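Local coordinates for protein hemolysin BL lytic component L1 (Bacillus cereus, PDB 7NMQ) that probably acts as one component of the three-part haemolysin BL enterotoxin, an alpha-helical pore-forming toxin that lyses host cell membranes, at residues A[182-187]-A[283-288]; A[186-191]-A[290-295]; A[89-94]-A[345-350]. One frame throughout, in Å; residues are numbered along the deposited sequence. Where two conformers were deposited one is given.

In the fold
Interactions 1 and 2 join the same two helices, 173-200 and 275-325, and lie next to each other: the hydroxyl of Y292 in interaction 2 packs against S185 and R184 of interaction 1. Interaction 1 is buried and polar, an arginine reaching an asparagine and a helix carbonyl. Interaction 2, partly buried, lays a lysine chain on a tyrosine face. Interaction 3 joins helices 45-103 and 330-357, with its centre about 44 Å from that of interaction 1 and on the opposite side of the chain's centre. It is also partly buried, but it pairs two aromatic rings inside with amides outside. Along the chain, both other contacts are nested within the loop it closes.

Interaction 1 of 3, residues A[182-187]-A[283-288]. With EDO (1,2-ethanediol), chain G.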
loop_
_atom_site.group_PDB
_atom_site.type_symbol
_atom_site.label_atom_id
_atom_site.label_comp_id
_atom_site.label_asym_id
_atom_site.label_seq_id
_atom_site.Cartn_x
_atom_site.Cartn_y
_atom_site.Cartn_z
ATOM N N GLN A 182 8.881 20.786 4.540
ATOM C CA GLN A 182 8.373 20.613 5.920
ATOM C C GLN A 182 6.887 20.250 5.916
ATOM O O GLN A 182 6.485 19.360 6.678
ATOM C CB GLN A 182 8.603 21.847 6.795
ATOM C CG GLN A 182 8.230 21.609 8.259
ATOM C CD GLN A 182 8.954 20.438 8.901
ATOM O OE1 GLN A 182 10.140 20.502 9.208
ATOM N NE2 GLN A 182 8.247 19.337 9.120
ATOM N N LEU A 183 6.071 20.966 5.149
ATOM C CA LEU A 183 4.608 20.716 5.104
ATOM C C LEU A 183 4.393 19.268 4.641
ATOM O O LEU A 183 3.528 18.558 5.196
ATOM C CB LEU A 183 3.928 21.680 4.129
ATOM C CG LEU A 183 3.776 23.103 4.647
ATOM C CD1 LEU A 183 3.275 24.033 3.546
ATOM C CD2 LEU A 183 2.866 23.129 5.857
ATOM N N ARG A 184 5.085 18.822 3.613
ATOM C CA ARG A 184 4.881 17.462 3.064
ATOM C C ARG A 184 5.315 16.407 4.094
ATOM O O ARG A 184 4.633 15.381 4.218
ATOM C CB ARG A 184 5.633 17.314 1.748
ATOM C CG ARG A 184 4.975 18.026 0.575
ATOM C CD ARG A 184 3.550 17.527 0.299
ATOM N NE ARG A 184 3.457 16.088 0.078
ATOM C CZ ARG A 184 3.858 15.447 -1.003
ATOM N NH1 ARG A 184 4.366 16.129 -2.013
ATOM N NH2 ARG A 184 3.768 14.113 -1.067
ATOM N N SER A 185 6.389 16.617 4.847
ATOM C CA SER A 185 6.832 15.585 5.827
ATOM C C SER A 185 5.858 15.574 7.023
ATOM O O SER A 185 5.515 14.496 7.529
ATOM C CB SER A 185 8.274 15.762 6.218
ATOM O OG SER A 185 8.527 17.060 6.717
ATOM N N THR A 186 5.350 16.733 7.430
ATOM C CA THR A 186 4.322 16.806 8.490
ATOM C C THR A 186 3.074 16.090 7.996
ATOM O O THR A 186 2.452 15.332 8.757
ATOM C CB THR A 186 4.068 18.248 8.925
ATOM O OG1 THR A 186 5.319 18.767 9.373
ATOM C CG2 THR A 186 3.018 18.397 9.992
ATOM N N GLN A 187 2.673 16.360 6.769
ATOM C CA GLN A 187 1.425 15.811 6.232
ATOM C C GLN A 187 1.525 14.288 6.159
ATOM O O GLN A 187 0.527 13.570 6.477
ATOM C CB GLN A 187 1.207 16.385 4.833
ATOM C CG GLN A 187 -0.143 16.050 4.279
ATOM C CD GLN A 187 -0.414 16.660 2.933
ATOM O OE1 GLN A 187 -1.519 17.146 2.639
ATOM N NE2 GLN A 187 0.598 16.623 2.103
ATOM N N LEU A 283 7.687 21.441 -8.406
ATOM C CA LEU A 283 8.828 20.529 -8.498
ATOM C C LEU A 283 9.173 19.975 -7.128
ATOM O O LEU A 283 9.550 18.768 -7.056
ATOM C CB LEU A 283 10.028 21.246 -9.097
ATOM C CG LEU A 283 9.798 21.669 -10.544
ATOM C CD1 LEU A 283 10.991 22.472 -10.967
ATOM C CD2 LEU A 283 9.575 20.481 -11.481
ATOM N N THR A 284 9.097 20.779 -6.095
ATOM C CA THR A 284 9.463 20.303 -4.742
ATOM C C THR A 284 8.434 19.269 -4.279
ATOM O O THR A 284 8.763 18.236 -3.716
ATOM C CB THR A 284 9.608 21.458 -3.756
ATOM O OG1 THR A 284 10.576 22.373 -4.273
ATOM C CG2 THR A 284 10.066 20.965 -2.406
ATOM N N ASN A 285 7.171 19.551 -4.523
ATOM C CA ASN A 285 6.055 18.630 -4.217
ATOM C C ASN A 285 6.311 17.292 -4.915
ATOM O O ASN A 285 6.196 16.248 -4.252
ATOM C CB ASN A 285 4.735 19.262 -4.657
ATOM C CG ASN A 285 3.530 18.412 -4.353
ATOM O OD1 ASN A 285 3.247 18.204 -3.191
ATOM N ND2 ASN A 285 2.783 18.040 -5.385
ATOM N N ALA A 286 6.601 17.327 -6.209
ATOM C CA ALA A 286 6.841 16.093 -6.978
ATOM C C ALA A 286 8.057 15.365 -6.402
ATOM O O ALA A 286 8.032 14.131 -6.347
ATOM C CB ALA A 286 6.949 16.376 -8.439
ATOM N N LYS A 287 9.109 16.088 -6.065
ATOM C CA LYS A 287 10.341 15.456 -5.564
ATOM C C LYS A 287 9.976 14.620 -4.338
ATOM O O LYS A 287 10.455 13.478 -4.209
ATOM C CB LYS A 287 11.330 16.562 -5.222
ATOM C CG LYS A 287 12.654 16.062 -4.708
ATOM C CD LYS A 287 13.653 17.186 -4.563
ATOM C CE LYS A 287 13.269 18.242 -3.572
ATOM N NZ LYS A 287 13.263 17.830 -2.160
ATOM N N GLU A 288 9.200 15.191 -3.451
ATOM C CA GLU A 288 8.868 14.511 -2.198
ATOM C C GLU A 288 8.065 13.245 -2.520
ATOM O O GLU A 288 8.358 12.163 -1.978
ATOM C CB GLU A 288 8.147 15.442 -1.246
ATOM C CG GLU A 288 9.013 16.602 -0.773
ATOM C CD GLU A 288 10.325 16.090 -0.149
ATOM O OE1 GLU A 288 10.280 15.269 0.804
ATOM O OE2 GLU A 288 11.401 16.400 -0.704
HETATM C C1 EDO G . 2.144 11.989 2.173
HETATM O O1 EDO G . 0.788 12.061 2.480
HETATM C C2 EDO G . 2.656 13.192 1.491
HETATM O O2 EDO G . 2.890 14.361 2.258
#
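R184 reaches across to N285 with a chain bent at chi2 and chi3. R184 CB lies 4.1 Å from O2 of a 1,2-ethanediol, a molecule probably from the crystallisation liquor. R184 CG and then R184 CD approach N285 OD1, the latter to 3.6 Å. At NE the chain turns polar: R184 NE donates to O2 of the diol at 2.8 Å, with a fairly straight N-H...O angle of 161°, and the same hydroxyl donates to R184 O, tying side chain to backbone. R184 CZ is 3.6 Å from diol O2. R184 NH1 makes a weak, bent hydrogen bond to N285 O at 2.9 Å; another to N285 OD1, short at 2.6 Å and strongly bent, is doubtful because N285 has two conformers. The guanidinium and amide planes stand 57° apart, and E288 CB covers one guanidinium face, 3.9 Å from R184 NH1. R184 NH2 bonds to T289 OG1. Arginine suits this buried place because its several N-H groups can serve N285 O, T289 OG1 and the diol. Helix 173-200 thus meets helix 275-325, while I266 of helix 247-272 touches R184 and N285 ND2, in this conformer, bonds to A226 O on strand 225-230.

Interaction 2 of 3, residues A[186-191]-A[290-295]; sequences TQKKHF and LAYLYQ
K188 and Y292 are the closest backbone pair here, their CA atoms 8.9 Å apart, in the elongated alpha-helical bundle of the HBL and ClyA-like family. No hydrogen bond links residues 186-191 with 290-295, and long side chains bridge the gap between the two helices. K188 leaves with CG anti to the backbone N (chi1 -177°) and stays extended as far as CE, bending only at the last torsion, and its CD and CE lie against the tyrosine. Y292 comes from the other helix, and the lysine chain runs past it in the contrary sense. K188 CD sits 3.3 Å above the Y292 ring plane, over its centre, a CH-pi contact. The ammonium adds a cation-pi interaction from the same face, K188 NZ lying 4.9 Å from the ring centroid and 24° off the normal. Lysine suits this partly exposed place because its aliphatic stem can cover an aromatic face while its charged end goes on to polar partners. Q295 contributes little, its OE1 coming to 4.3 Å from K188 CE at the margin. K188 NZ is also hydrogen-bonded to Y27 OH of helix 10-33.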
loop_
_atom_site.group_PDB
_atom_site.type_symbol
_atom_site.label_atom_id
_atom_site.label_comp_id
_atom_site.label_asym_id
_atom_site.label_seq_id
_atom_site.Cartn_x
_atom_site.Cartn_y
_atom_site.Cartn_z
ATOM N N THR A 186 5.350 16.733 7.430
ATOM C CA THR A 186 4.322 16.806 8.490
ATOM C C THR A 186 3.074 16.090 7.996
ATOM O O THR A 186 2.452 15.332 8.757
ATOM C CB THR A 186 4.068 18.248 8.925
ATOM O OG1 THR A 186 5.319 18.767 9.373
ATOM C CG2 THR A 186 3.018 18.397 9.992
ATOM N N GLN A 187 2.673 16.360 6.769
ATOM C CA GLN A 187 1.425 15.811 6.232
ATOM C C GLN A 187 1.525 14.288 6.159
ATOM O O GLN A 187 0.527 13.570 6.477
ATOM C CB GLN A 187 1.207 16.385 4.833
ATOM C CG GLN A 187 -0.143 16.050 4.279
ATOM C CD GLN A 187 -0.414 16.660 2.933
ATOM O OE1 GLN A 187 -1.519 17.146 2.639
ATOM N NE2 GLN A 187 0.598 16.623 2.103
ATOM N N LYS A 188 2.661 13.761 5.715
ATOM C CA LYS A 188 2.817 12.300 5.583
ATOM C C LYS A 188 2.699 11.673 6.965
ATOM O O LYS A 188 2.089 10.597 7.048
ATOM C CB LYS A 188 4.179 11.996 4.966
ATOM C CG LYS A 188 4.414 10.511 4.721
ATOM C CD LYS A 188 5.647 10.173 3.969
ATOM C CE LYS A 188 5.686 8.708 3.583
ATOM N NZ LYS A 188 4.348 8.125 3.272
ATOM N N LYS A 189 3.306 12.286 7.973
ATOM C CA LYS A 189 3.203 11.793 9.365
ATOM C C LYS A 189 1.737 11.774 9.808
ATOM O O LYS A 189 1.301 10.814 10.452
ATOM C CB LYS A 189 4.045 12.619 10.340
ATOM C CG LYS A 189 4.174 12.026 11.723
ATOM C CD LYS A 189 4.569 10.549 11.762
ATOM C CE LYS A 189 5.057 10.083 13.114
ATOM N NZ LYS A 189 3.953 9.941 14.086
ATOM N N HIS A 190 0.957 12.806 9.517
ATOM C CA HIS A 190 -0.474 12.814 9.884
ATOM C C HIS A 190 -1.177 11.618 9.237
ATOM O O HIS A 190 -1.974 10.947 9.905
ATOM C CB HIS A 190 -1.186 14.109 9.493
ATOM C CG HIS A 190 -0.833 15.275 10.347
ATOM N ND1 HIS A 190 -1.063 15.305 11.716
ATOM C CD2 HIS A 190 -0.319 16.496 10.010
ATOM C CE1 HIS A 190 -0.679 16.502 12.175
ATOM N NE2 HIS A 190 -0.198 17.246 11.132
ATOM N N PHE A 191 -0.943 11.374 7.954
ATOM C CA PHE A 191 -1.630 10.275 7.234
ATOM C C PHE A 191 -1.164 8.946 7.811
ATOM O O PHE A 191 -1.972 8.002 8.013
ATOM C CB PHE A 191 -1.327 10.353 5.743
ATOM C CG PHE A 191 -2.313 9.586 4.921
ATOM C CD1 PHE A 191 -3.489 10.222 4.548
ATOM C CD2 PHE A 191 -2.110 8.290 4.504
ATOM C CE1 PHE A 191 -4.427 9.580 3.764
ATOM C CE2 PHE A 191 -3.067 7.663 3.727
ATOM C CZ PHE A 191 -4.210 8.293 3.370
ATOM N N LEU A 290 7.953 11.486 -5.260
ATOM C CA LEU A 290 8.696 10.406 -5.962
ATOM C C LEU A 290 9.510 9.601 -4.948
ATOM O O LEU A 290 9.662 8.403 -5.212
ATOM C CB LEU A 290 9.632 10.997 -6.998
ATOM C CG LEU A 290 8.959 11.614 -8.224
ATOM C CD1 LEU A 290 10.001 12.117 -9.207
ATOM C CD2 LEU A 290 7.989 10.700 -8.898
ATOM N N ALA A 291 10.067 10.208 -3.912
ATOM C CA ALA A 291 10.810 9.491 -2.856
ATOM C C ALA A 291 9.826 8.660 -2.022
ATOM O O ALA A 291 10.112 7.485 -1.801
ATOM C CB ALA A 291 11.591 10.425 -1.976
ATOM N N TYR A 292 8.677 9.227 -1.650
ATOM C CA TYR A 292 7.664 8.488 -0.864
ATOM C C TYR A 292 7.202 7.252 -1.654
ATOM O O TYR A 292 6.916 6.190 -1.037
ATOM C CB TYR A 292 6.508 9.409 -0.500
ATOM C CG TYR A 292 6.870 10.548 0.415
ATOM C CD1 TYR A 292 7.933 10.477 1.309
ATOM C CD2 TYR A 292 6.052 11.644 0.496
ATOM C CE1 TYR A 292 8.246 11.534 2.156
ATOM C CE2 TYR A 292 6.356 12.708 1.336
ATOM C CZ TYR A 292 7.439 12.655 2.194
ATOM O OH TYR A 292 7.698 13.769 2.983
ATOM N N LEU A 293 7.088 7.344 -2.976
ATOM C CA LEU A 293 6.660 6.205 -3.818
ATOM C C LEU A 293 7.646 5.046 -3.645
ATOM O O LEU A 293 7.172 3.915 -3.398
ATOM C CB LEU A 293 6.550 6.598 -5.293
ATOM C CG LEU A 293 5.233 7.222 -5.723
ATOM C CD1 LEU A 293 5.392 7.969 -7.047
ATOM C CD2 LEU A 293 4.177 6.134 -5.883
ATOM N N TYR A 294 8.949 5.251 -3.810
ATOM C CA TYR A 294 9.835 4.065 -3.742
ATOM C C TYR A 294 9.855 3.577 -2.282
ATOM O O TYR A 294 9.957 2.346 -2.074
ATOM C CB TYR A 294 11.209 4.293 -4.375
ATOM C CG TYR A 294 12.216 5.058 -3.575
ATOM C CD1 TYR A 294 12.852 4.499 -2.487
ATOM C CD2 TYR A 294 12.659 6.322 -3.978
ATOM C CE1 TYR A 294 13.806 5.211 -1.766
ATOM C CE2 TYR A 294 13.625 7.024 -3.269
ATOM C CZ TYR A 294 14.200 6.476 -2.143
ATOM O OH TYR A 294 15.160 7.170 -1.454
ATOM N N GLN A 295 9.704 4.455 -1.295
ATOM C CA GLN A 295 9.705 4.054 0.131
ATOM C C GLN A 295 8.496 3.164 0.413
ATOM O O GLN A 295 8.610 2.189 1.183
ATOM C CB GLN A 295 9.690 5.246 1.069
ATOM C CG GLN A 295 10.938 6.093 0.954
ATOM C CD GLN A 295 10.725 7.433 1.627
ATOM O OE1 GLN A 295 9.692 7.722 2.264
ATOM N NE2 GLN A 295 11.732 8.246 1.542
#

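Interaction 3 of 3, residues A[89-94]-A[345-350]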
loop_
_atom_site.group_PDB
_atom_site.type_symbol
_atom_site.label_atom_id
_atom_site.label_comp_id
_atom_site.label_asym_id
_atom_site.label_seq_id
_atom_site.Cartn_x
_atom_site.Cartn_y
_atom_site.Cartn_z
ATOM N N GLU A 89 -11.833 -20.798 0.186
ATOM C CA GLU A 89 -12.891 -21.540 -0.552
ATOM C C GLU A 89 -12.459 -23.011 -0.653
ATOM O O GLU A 89 -13.330 -23.889 -0.492
ATOM C CB GLU A 89 -13.176 -20.942 -1.927
ATOM C CG GLU A 89 -13.407 -19.440 -1.869
ATOM C CD GLU A 89 -14.808 -18.861 -2.055
ATOM O OE1 GLU A 89 -15.218 -18.670 -3.208
ATOM O OE2 GLU A 89 -15.441 -18.512 -1.056
ATOM N N GLN A 90 -11.174 -23.302 -0.870
ATOM C CA GLN A 90 -10.742 -24.714 -0.957
ATOM C C GLN A 90 -10.919 -25.369 0.418
ATOM O O GLN A 90 -11.440 -26.484 0.472
ATOM C CB GLN A 90 -9.293 -24.802 -1.418
ATOM C CG GLN A 90 -8.887 -26.233 -1.701
ATOM C CD GLN A 90 -7.497 -26.393 -2.241
ATOM O OE1 GLN A 90 -6.771 -25.451 -2.428
ATOM N NE2 GLN A 90 -7.129 -27.603 -2.564
ATOM N N PHE A 91 -10.457 -24.752 1.475
ATOM C CA PHE A 91 -10.523 -25.315 2.850
ATOM C C PHE A 91 -11.991 -25.586 3.201
ATOM O O PHE A 91 -12.339 -26.687 3.664
ATOM C CB PHE A 91 -9.871 -24.377 3.858
ATOM C CG PHE A 91 -9.740 -25.013 5.204
ATOM C CD1 PHE A 91 -10.788 -25.026 6.084
ATOM C CD2 PHE A 91 -8.644 -25.814 5.481
ATOM C CE1 PHE A 91 -10.678 -25.702 7.290
ATOM C CE2 PHE A 91 -8.518 -26.467 6.687
ATOM C CZ PHE A 91 -9.544 -26.420 7.588
ATOM N N GLN A 92 -12.874 -24.611 2.913
ATOM C CA GLN A 92 -14.299 -24.765 3.291
ATOM C C GLN A 92 -14.879 -25.941 2.523
ATOM O O GLN A 92 -15.726 -26.665 3.066
ATOM C CB GLN A 92 -15.125 -23.525 3.001
ATOM C CG GLN A 92 -14.678 -22.289 3.766
ATOM C CD GLN A 92 -14.816 -22.424 5.260
ATOM O OE1 GLN A 92 -15.708 -23.133 5.745
ATOM N NE2 GLN A 92 -13.967 -21.708 5.984
ATOM N N ASN A 93 -14.498 -26.080 1.261
ATOM C CA ASN A 93 -15.040 -27.141 0.405
ATOM C C ASN A 93 -14.447 -28.524 0.767
ATOM O O ASN A 93 -15.120 -29.526 0.479
ATOM C CB ASN A 93 -14.812 -26.806 -1.055
ATOM C CG ASN A 93 -15.620 -27.749 -1.902
ATOM O OD1 ASN A 93 -16.812 -27.969 -1.648
ATOM N ND2 ASN A 93 -14.972 -28.332 -2.868
ATOM N N TYR A 94 -13.243 -28.581 1.309
ATOM C CA TYR A 94 -12.601 -29.861 1.707
ATOM C C TYR A 94 -13.114 -30.250 3.101
ATOM O O TYR A 94 -12.996 -31.434 3.442
ATOM C CB TYR A 94 -11.071 -29.780 1.696
ATOM C CG TYR A 94 -10.378 -30.073 0.392
ATOM C CD1 TYR A 94 -10.656 -29.369 -0.761
ATOM C CD2 TYR A 94 -9.484 -31.116 0.264
ATOM C CE1 TYR A 94 -10.039 -29.627 -1.974
ATOM C CE2 TYR A 94 -8.861 -31.392 -0.941
ATOM C CZ TYR A 94 -9.123 -30.657 -2.070
ATOM O OH TYR A 94 -8.489 -30.968 -3.247
ATOM N N GLU A 345 -13.194 -21.840 11.107
ATOM C CA GLU A 345 -13.695 -20.557 11.634
ATOM C C GLU A 345 -12.711 -19.436 11.289
ATOM O O GLU A 345 -13.156 -18.363 10.863
ATOM C CB GLU A 345 -13.992 -20.708 13.120
ATOM C CG GLU A 345 -15.185 -21.630 13.336
ATOM C CD GLU A 345 -15.602 -21.951 14.767
ATOM O OE1 GLU A 345 -15.253 -21.162 15.675
ATOM O OE2 GLU A 345 -16.309 -22.987 14.976
ATOM N N SER A 346 -11.410 -19.640 11.501
ATOM C CA SER A 346 -10.410 -18.553 11.286
ATOM C C SER A 346 -10.302 -18.227 9.782
ATOM O O SER A 346 -10.296 -17.035 9.394
ATOM C CB SER A 346 -9.078 -18.874 11.922
ATOM O OG SER A 346 -8.615 -20.175 11.580
ATOM N N TRP A 347 -10.315 -19.232 8.920
ATOM C CA TRP A 347 -10.311 -19.017 7.458
ATOM C C TRP A 347 -11.577 -18.274 7.025
ATOM O O TRP A 347 -11.456 -17.310 6.237
ATOM C CB TRP A 347 -10.116 -20.316 6.689
ATOM C CG TRP A 347 -8.686 -20.741 6.639
ATOM C CD1 TRP A 347 -8.091 -21.781 7.306
ATOM C CD2 TRP A 347 -7.635 -20.068 5.926
ATOM N NE1 TRP A 347 -6.758 -21.815 7.023
ATOM C CE2 TRP A 347 -6.448 -20.770 6.196
ATOM C CE3 TRP A 347 -7.623 -18.965 5.065
ATOM C CZ2 TRP A 347 -5.244 -20.424 5.631
ATOM C CZ3 TRP A 347 -6.411 -18.613 4.531
ATOM C CH2 TRP A 347 -5.239 -19.329 4.808
ATOM N N ASN A 348 -12.739 -18.635 7.538
ATOM C CA ASN A 348 -13.974 -17.928 7.127
ATOM C C ASN A 348 -13.860 -16.464 7.570
ATOM O O ASN A 348 -14.288 -15.569 6.812
ATOM C CB ASN A 348 -15.207 -18.606 7.695
ATOM C CG ASN A 348 -16.431 -17.809 7.360
ATOM O OD1 ASN A 348 -16.784 -17.661 6.190
ATOM N ND2 ASN A 348 -16.988 -17.189 8.378
ATOM N N ASP A 349 -13.215 -16.227 8.708
ATOM C CA ASP A 349 -13.122 -14.874 9.310
ATOM C C ASP A 349 -12.282 -13.934 8.436
ATOM O O ASP A 349 -12.482 -12.749 8.518
ATOM C CB ASP A 349 -12.578 -14.951 10.738
ATOM C CG ASP A 349 -12.256 -13.606 11.362
ATOM O OD1 ASP A 349 -13.197 -12.919 11.759
ATOM O OD2 ASP A 349 -11.053 -13.234 11.407
ATOM N N ILE A 350 -11.367 -14.439 7.627
ATOM C CA ILE A 350 -10.449 -13.595 6.821
ATOM C C ILE A 350 -11.017 -13.382 5.415
ATOM O O ILE A 350 -10.504 -12.533 4.702
ATOM C CB ILE A 350 -9.049 -14.232 6.801
ATOM C CG1 ILE A 350 -7.965 -13.214 6.525
ATOM C CG2 ILE A 350 -8.957 -15.389 5.835
ATOM C CD1 ILE A 350 -6.588 -13.796 6.600
#
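F91 and W347 form the inner, buried half of this contact, where helices 45-103 and 330-357 pack in a largely antiparallel way. Over the short segments the axes approach to 9.8 Å, with 142° between their directions. F91 holds CG anti to its N (chi1 -171°), which swings the ring towards the other helix, and W347 CD1 lies over one phenylalanine face, 4.2 Å from F91 CG and nearer the ring's border than its middle. The planes of the F91 ring and the five-membered ring of W347 differ by 28°, but a large lateral shift, with centroids at 5.2 Å, means that little of one ring covers the other. Large flat residues suit this interior, where they can reach a third helix: both touch Y318 of helix 275-325, and the indole further meets L10 and W311. The one polar atom of the indole is satisfied, W347 NE1 donating to L5 O.

The outer half is looser. Q92, bent at chi2, brings its amide nitrogen beside the neighbouring helix: Q92 NE2 comes to 3.7 Å from N348 N and 3.8 Å from N348 CB, without a hydrogen bond across. The two amides are turned well away from coplanar. Glutamine suits this more exposed flank, being able to touch the opposite helix and still serve polar neighbours, NE2 bonding to D88 OD1 and OE1 accepting from K344 NZ; N348 takes part through its backbone N and CB. Between the two segments themselves, then, the contact is packing alone, centred on the aromatic pair, while the bond from K344, which lies on helix 330-357, joins the same two helices by polar chemistry just outside it.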